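Local coordinates for uncharacterized protein (Bacteroides cellulosilyticus, PDB 5JVK), which probably hydrolyses O-glycosidic bonds as a member of glycoside hydrolase family 39, at residues K120-R123 against L124-M127; Q157-S160 against A161-E165. All coordinates share one frame; numbering follows the deposited sequence.

How the interactions relate
Interaction 1 (120-123 with 124-127) and interaction 2 (157-160 with 161-165) each lie within a single helix, 118-127 and 153-164 respectively, and follow one another along the chain in that order. Both helices lie outside the closed eight-stranded parallel barrel: the first joins strands 106-109 and 132-138, the second strands 132-138 and 168-174. The contact centres are about 11 Å apart, and the two helices pack directly on each other. The ring of F122 brings CE2 to 3.1 Å from S162 OG, while I133 on strand 132-138 touches F122, I125 and S162. Neighbouring helices of the outer layer of the (beta/alpha)8 barrel are thereby packed on each other and on the strand between them.

Interaction 1 (K120-R123 against L124-M127); sequences KTFR and LIRM
T121 O accepts the amide of I125 at 2.9 Å from its N, the shortest bond in this turn of helix 118-127. The other bonds of the i to i+4 ladder follow: L124 N to K120 O, R126 N to F122 O and M127 N to R123 O. R126 N stands above the carbonyl plane of F122, 41° out of it, whereas the other three donors are less tilted.

I125 carries the side-chain contact. Its CG1 lies anti to the carbonyl carbon (chi1 -68°), and the branch extends back along the helix until CD1 sits over one face of the F122 ring, 4.0 Å from its centroid, a CH-pi contact almost on the ring normal. The same methyl is 3.8 Å from T121 CG2. A flat aromatic and a long beta-branched chain suit this buried side: F122 also reaches F158 and S162 of helix 153-164, and both F122 and I125 touch I133 of the neighbouring strand.

On another side L124 lays CD1 beside K120 O at 3.5 Å, and its side chain meets V18 of strand 18-20. K120 CG lies 4.3 Å from L124 CD1, and its ammonium makes a salt bridge with D115 and a cation-pi contact with F399.

M127 is flexible enough to fold back: bent at chi3 (-70°), it places CE 3.6 Å from R123 O and near R123 CG, while R123, a residue suited to solvent, points outward. R126 directs its guanidinium to the carbonyl of I97.

The chemistry is thus divided by side. The ladder satisfies the carbonyls of K120, T121, F122 and R123, and L124 O bonds the hydroxyl of Y405. The end methyl of I125 meets T121 CG2 by dispersion and the F122 ring by its CH-pi contact, whereas K120 and R123 pack through chain carbons.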
ATOM      1  N   LYS A 120      -7.052 -15.644  -5.231  1.00 33.16           N
ATOM      2  CA  LYS A 120      -8.065 -14.584  -5.299  1.00 32.14           C
ATOM      3  C   LYS A 120      -7.560 -13.272  -4.706  1.00 31.20           C
ATOM      4  O   LYS A 120      -7.687 -12.220  -5.330  1.00 30.89           O
ATOM      5  CB  LYS A 120      -9.351 -15.015  -4.583  1.00 32.05           C
ATOM      6  CG  LYS A 120     -10.500 -14.017  -4.704  1.00 32.01           C
ATOM      7  CD  LYS A 120     -11.858 -14.651  -4.435  1.00 32.03           C
ATOM      8  CE  LYS A 120     -12.032 -15.093  -2.988  1.00 31.97           C
ATOM      9  NZ  LYS A 120     -12.057 -13.950  -2.037  1.00 32.10           N
ATOM     10  N   THR A 121      -6.996 -13.347  -3.501  1.00 30.54           N
ATOM     11  CA  THR A 121      -6.436 -12.175  -2.818  1.00 30.13           C
ATOM     12  C   THR A 121      -5.304 -11.534  -3.633  1.00 30.10           C
ATOM     13  O   THR A 121      -5.261 -10.312  -3.759  1.00 29.74           O
ATOM     14  CB  THR A 121      -5.967 -12.523  -1.378  1.00 29.76           C
ATOM     15  OG1 THR A 121      -7.114 -12.788  -0.558  1.00 29.30           O
ATOM     16  CG2 THR A 121      -5.169 -11.384  -0.739  1.00 29.59           C
ATOM     17  N   PHE A 122      -4.416 -12.353  -4.197  1.00 30.49           N
ATOM     18  CA  PHE A 122      -3.291 -11.834  -4.995  1.00 31.06           C
ATOM     19  C   PHE A 122      -3.678 -11.339  -6.384  1.00 32.04           C
ATOM     20  O   PHE A 122      -2.970 -10.508  -6.954  1.00 32.45           O
ATOM     21  CB  PHE A 122      -2.131 -12.835  -5.062  1.00 30.72           C
ATOM     22  CG  PHE A 122      -1.158 -12.675  -3.935  1.00 30.46           C
ATOM     23  CD1 PHE A 122      -1.464 -13.143  -2.663  1.00 30.24           C
ATOM     24  CD2 PHE A 122       0.040 -11.998  -4.129  1.00 30.28           C
ATOM     25  CE1 PHE A 122      -0.577 -12.967  -1.613  1.00 30.76           C
ATOM     26  CE2 PHE A 122       0.931 -11.820  -3.086  1.00 30.38           C
ATOM     27  CZ  PHE A 122       0.625 -12.305  -1.825  1.00 30.62           C
ATOM     28  N   ARG A 123      -4.788 -11.839  -6.920  1.00 33.46           N
ATOM     29  CA  ARG A 123      -5.386 -11.274  -8.133  1.00 34.87           C
ATOM     30  C   ARG A 123      -5.927  -9.867  -7.848  1.00 33.44           C
ATOM     31  O   ARG A 123      -5.788  -8.964  -8.677  1.00 33.59           O
ATOM     32  CB  ARG A 123      -6.501 -12.191  -8.650  1.00 37.58           C
ATOM     33  CG  ARG A 123      -7.076 -11.826 -10.012  1.00 40.55           C
ATOM     34  CD  ARG A 123      -8.050 -12.903 -10.480  1.00 43.24           C
ATOM     35  NE  ARG A 123      -9.141 -12.364 -11.299  1.00 45.81           N
ATOM     36  CZ  ARG A 123     -10.283 -13.001 -11.582  1.00 47.77           C
ATOM     37  NH1 ARG A 123     -10.528 -14.232 -11.125  1.00 48.00           N
ATOM     38  NH2 ARG A 123     -11.203 -12.397 -12.335  1.00 48.88           N
ATOM     39  N   LEU A 124      -6.533  -9.690  -6.673  1.00 31.62           N
ATOM     40  CA  LEU A 124      -7.029  -8.382  -6.236  1.00 30.50           C
ATOM     41  C   LEU A 124      -5.891  -7.407  -5.909  1.00 30.11           C
ATOM     42  O   LEU A 124      -6.014  -6.211  -6.167  1.00 29.58           O
ATOM     43  CB  LEU A 124      -7.973  -8.531  -5.037  1.00 30.27           C
ATOM     44  CG  LEU A 124      -9.293  -9.259  -5.325  1.00 30.03           C
ATOM     45  CD1 LEU A 124      -9.907  -9.829  -4.058  1.00 30.06           C
ATOM     46  CD2 LEU A 124     -10.281  -8.335  -6.016  1.00 30.30           C
ATOM     47  N   ILE A 125      -4.796  -7.918  -5.341  1.00 29.65           N
ATOM     48  CA  ILE A 125      -3.589  -7.115  -5.105  1.00 29.25           C
ATOM     49  C   ILE A 125      -2.973  -6.649  -6.428  1.00 29.30           C
ATOM     50  O   ILE A 125      -2.541  -5.498  -6.532  1.00 29.21           O
ATOM     51  CB  ILE A 125      -2.534  -7.878  -4.255  1.00 29.08           C
ATOM     52  CG1 ILE A 125      -3.046  -8.078  -2.822  1.00 29.04           C
ATOM     53  CG2 ILE A 125      -1.202  -7.123  -4.213  1.00 28.98           C
ATOM     54  CD1 ILE A 125      -2.375  -9.204  -2.062  1.00 29.03           C
ATOM     55  N   ARG A 126      -2.935  -7.541  -7.420  1.00 29.27           N
ATOM     56  CA  ARG A 126      -2.389  -7.228  -8.752  1.00 29.46           C
ATOM     57  C   ARG A 126      -3.142  -6.090  -9.447  1.00 28.72           C
ATOM     58  O   ARG A 126      -2.519  -5.171  -9.981  1.00 29.02           O
ATOM     59  CB  ARG A 126      -2.387  -8.479  -9.650  1.00 30.08           C
ATOM     60  CG  ARG A 126      -2.056  -8.242 -11.123  1.00 30.88           C
ATOM     61  CD  ARG A 126      -0.683  -7.621 -11.330  1.00 31.68           C
ATOM     62  NE  ARG A 126      -0.428  -7.344 -12.745  1.00 32.84           N
ATOM     63  CZ  ARG A 126      -0.942  -6.326 -13.443  1.00 33.17           C
ATOM     64  NH1 ARG A 126      -1.762  -5.436 -12.877  1.00 33.66           N
ATOM     65  NH2 ARG A 126      -0.625  -6.188 -14.730  1.00 33.03           N
ATOM     66  N   MET A 127      -4.470  -6.159  -9.438  1.00 27.76           N
ATOM     67  CA  MET A 127      -5.304  -5.150 -10.103  1.00 27.43           C
ATOM     68  C   MET A 127      -5.288  -3.777  -9.407  1.00 26.68           C
ATOM     69  O   MET A 127      -5.691  -2.780 -10.008  1.00 25.96           O
ATOM     70  CB  MET A 127      -6.745  -5.661 -10.261  1.00 27.57           C
ATOM     71  CG  MET A 127      -6.880  -6.809 -11.250  1.00 27.80           C
ATOM     72  SD  MET A 127      -8.590  -7.317 -11.538  1.00 28.33           S
ATOM     73  CE  MET A 127      -8.994  -8.075  -9.966  1.00 27.96           C
TER

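Interaction 2 (Q157-S160 against A161-E165); sequences QFVS and ASEKE
S160, A161 and V159 account for most of the surface buried in this turn of helix 153-164. S160 O receives the amide of K164, with K164 N 3.2 Å from S160 O. The S160 hydroxyl occupies the position between the backbone N and the carbonyl carbon (chi1 76°) and is hydrogen-bonded to Y156 O, one turn earlier. Serine is small enough to return its polar end to the helix in this way.

A161 N donates to Q157 O at 3.1 Å, and its CB is almost as close to that oxygen. The lone methyl adds little bulk, which suits a side touched by the ring of F122 from helix 118-127.

V159 O takes the amide of E163, and V159 CG1 lies 4.0 Å from both CD and OE1 of that glutamate, the two side chains crossing at a slant. Valine gives the carboxylate an apolar flank, while E163 OE2 pairs with R214 in a salt bridge; V159 also touches R214, so both residues meet the same arginine, one by charge and one by contact.

S162 closes the inner side. Both its OG, at 2.7 Å, and its N, at 3.0 Å, donate to F158 O, approaching from opposite faces of the carbonyl plane, so this buried hydroxyl is satisfied within the helix. An alanine in place of S162 would take away the second donor, and is likely to leave F158 O held by the amide alone and a small gap beside the F122 ring.

F158 and S162, which also rest on strand 132-138, make the inward side, and E163 and K164 the solvent side, of an amphipathic helix in a beta-alpha-beta crossover of a (beta/alpha)8 barrel.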
ATOM      1  N   GLN A 157       2.720 -20.523   0.483  1.00 41.70           N
ATOM      2  CA  GLN A 157       1.507 -19.959  -0.128  1.00 41.86           C
ATOM      3  C   GLN A 157       1.687 -18.492  -0.537  1.00 41.26           C
ATOM      4  O   GLN A 157       1.367 -18.122  -1.672  1.00 40.54           O
ATOM      5  CB  GLN A 157       0.299 -20.091   0.817  1.00 42.44           C
ATOM      6  CG  GLN A 157      -0.226 -21.513   0.971  1.00 43.18           C
ATOM      7  CD  GLN A 157      -1.386 -21.608   1.954  1.00 44.20           C
ATOM      8  OE1 GLN A 157      -1.206 -21.425   3.159  1.00 44.93           O
ATOM      9  NE2 GLN A 157      -2.581 -21.907   1.446  1.00 44.14           N
ATOM     10  N   PHE A 158       2.197 -17.677   0.390  1.00 40.65           N
ATOM     11  CA  PHE A 158       2.481 -16.251   0.135  1.00 39.90           C
ATOM     12  C   PHE A 158       3.461 -16.041  -1.022  1.00 39.61           C
ATOM     13  O   PHE A 158       3.190 -15.253  -1.932  1.00 39.36           O
ATOM     14  CB  PHE A 158       3.029 -15.542   1.396  1.00 39.66           C
ATOM     15  CG  PHE A 158       1.980 -14.819   2.199  1.00 39.46           C
ATOM     16  CD1 PHE A 158       1.614 -15.259   3.470  1.00 39.16           C
ATOM     17  CD2 PHE A 158       1.359 -13.685   1.686  1.00 39.62           C
ATOM     18  CE1 PHE A 158       0.648 -14.586   4.206  1.00 38.85           C
ATOM     19  CE2 PHE A 158       0.393 -13.010   2.417  1.00 39.07           C
ATOM     20  CZ  PHE A 158       0.036 -13.461   3.678  1.00 38.61           C
ATOM     21  N   VAL A 159       4.582 -16.758  -0.984  1.00 39.07           N
ATOM     22  CA  VAL A 159       5.671 -16.559  -1.946  1.00 39.16           C
ATOM     23  C   VAL A 159       5.308 -17.048  -3.355  1.00 39.10           C
ATOM     24  O   VAL A 159       5.604 -16.363  -4.334  1.00 39.73           O
ATOM     25  CB  VAL A 159       6.993 -17.195  -1.448  1.00 39.22           C
ATOM     26  CG1 VAL A 159       8.091 -17.108  -2.506  1.00 39.37           C
ATOM     27  CG2 VAL A 159       7.456 -16.504  -0.172  1.00 39.42           C
ATOM     28  N   SER A 160       4.672 -18.213  -3.464  1.00 39.27           N
ATOM     29  CA  SER A 160       4.271 -18.741  -4.778  1.00 39.60           C
ATOM     30  C   SER A 160       3.172 -17.886  -5.420  1.00 38.70           C
ATOM     31  O   SER A 160       3.219 -17.616  -6.622  1.00 38.92           O
ATOM     32  CB  SER A 160       3.831 -20.209  -4.685  1.00 40.05           C
ATOM     33  OG  SER A 160       2.544 -20.334  -4.114  1.00 41.38           O
ATOM     34  N   ALA A 161       2.200 -17.457  -4.613  1.00 37.74           N
ATOM     35  CA  ALA A 161       1.145 -16.544  -5.071  1.00 37.19           C
ATOM     36  C   ALA A 161       1.694 -15.181  -5.511  1.00 36.61           C
ATOM     37  O   ALA A 161       1.163 -14.576  -6.442  1.00 37.14           O
ATOM     38  CB  ALA A 161       0.088 -16.360  -3.991  1.00 37.02           C
ATOM     39  N   SER A 162       2.745 -14.705  -4.843  1.00 35.64           N
ATOM     40  CA  SER A 162       3.431 -13.472  -5.245  1.00 35.61           C
ATOM     41  C   SER A 162       4.128 -13.620  -6.601  1.00 35.81           C
ATOM     42  O   SER A 162       4.135 -12.686  -7.403  1.00 35.89           O
ATOM     43  CB  SER A 162       4.467 -13.047  -4.192  1.00 35.35           C
ATOM     44  OG  SER A 162       3.887 -12.882  -2.911  1.00 34.70           O
ATOM     45  N   GLU A 163       4.719 -14.788  -6.840  1.00 36.41           N
ATOM     46  CA  GLU A 163       5.453 -15.056  -8.084  1.00 37.13           C
ATOM     47  C   GLU A 163       4.550 -15.180  -9.316  1.00 36.90           C
ATOM     48  O   GLU A 163       4.954 -14.786 -10.411  1.00 35.79           O
ATOM     49  CB  GLU A 163       6.334 -16.301  -7.930  1.00 37.71           C
ATOM     50  CG  GLU A 163       7.537 -16.052  -7.029  1.00 38.48           C
ATOM     51  CD  GLU A 163       8.202 -17.316  -6.510  1.00 39.24           C
ATOM     52  OE1 GLU A 163       9.424 -17.262  -6.249  1.00 40.43           O
ATOM     53  OE2 GLU A 163       7.522 -18.354  -6.342  1.00 38.85           O
ATOM     54  N   LYS A 164       3.341 -15.711  -9.139  1.00 37.48           N
ATOM     55  CA  LYS A 164       2.369 -15.787 -10.236  1.00 38.65           C
ATOM     56  C   LYS A 164       1.901 -14.410 -10.705  1.00 36.95           C
ATOM     57  O   LYS A 164       1.644 -14.224 -11.893  1.00 37.26           O
ATOM     58  CB  LYS A 164       1.156 -16.650  -9.855  1.00 41.24           C
ATOM     59  CG  LYS A 164       1.489 -18.128  -9.709  1.00 44.07           C
ATOM     60  CD  LYS A 164       0.260 -19.017  -9.819  1.00 46.33           C
ATOM     61  CE  LYS A 164       0.651 -20.489  -9.816  1.00 47.68           C
ATOM     62  NZ  LYS A 164      -0.513 -21.379 -10.093  1.00 48.66           N
ATOM     63  N   GLU A 165       1.802 -13.455  -9.778  1.00 35.27           N
ATOM     64  CA  GLU A 165       1.361 -12.090 -10.099  1.00 33.85           C
ATOM     65  C   GLU A 165       2.513 -11.076 -10.216  1.00 32.74           C
ATOM     66  O   GLU A 165       2.266  -9.873 -10.290  1.00 32.95           O
ATOM     67  CB  GLU A 165       0.320 -11.623  -9.068  1.00 33.49           C
ATOM     68  CG  GLU A 165      -0.946 -12.485  -9.003  1.00 33.21           C
ATOM     69  CD  GLU A 165      -1.892 -12.310 -10.187  1.00 32.82           C
ATOM     70  OE1 GLU A 165      -1.592 -11.523 -11.111  1.00 32.53           O
ATOM     71  OE2 GLU A 165      -2.955 -12.970 -10.195  1.00 32.22           O
TER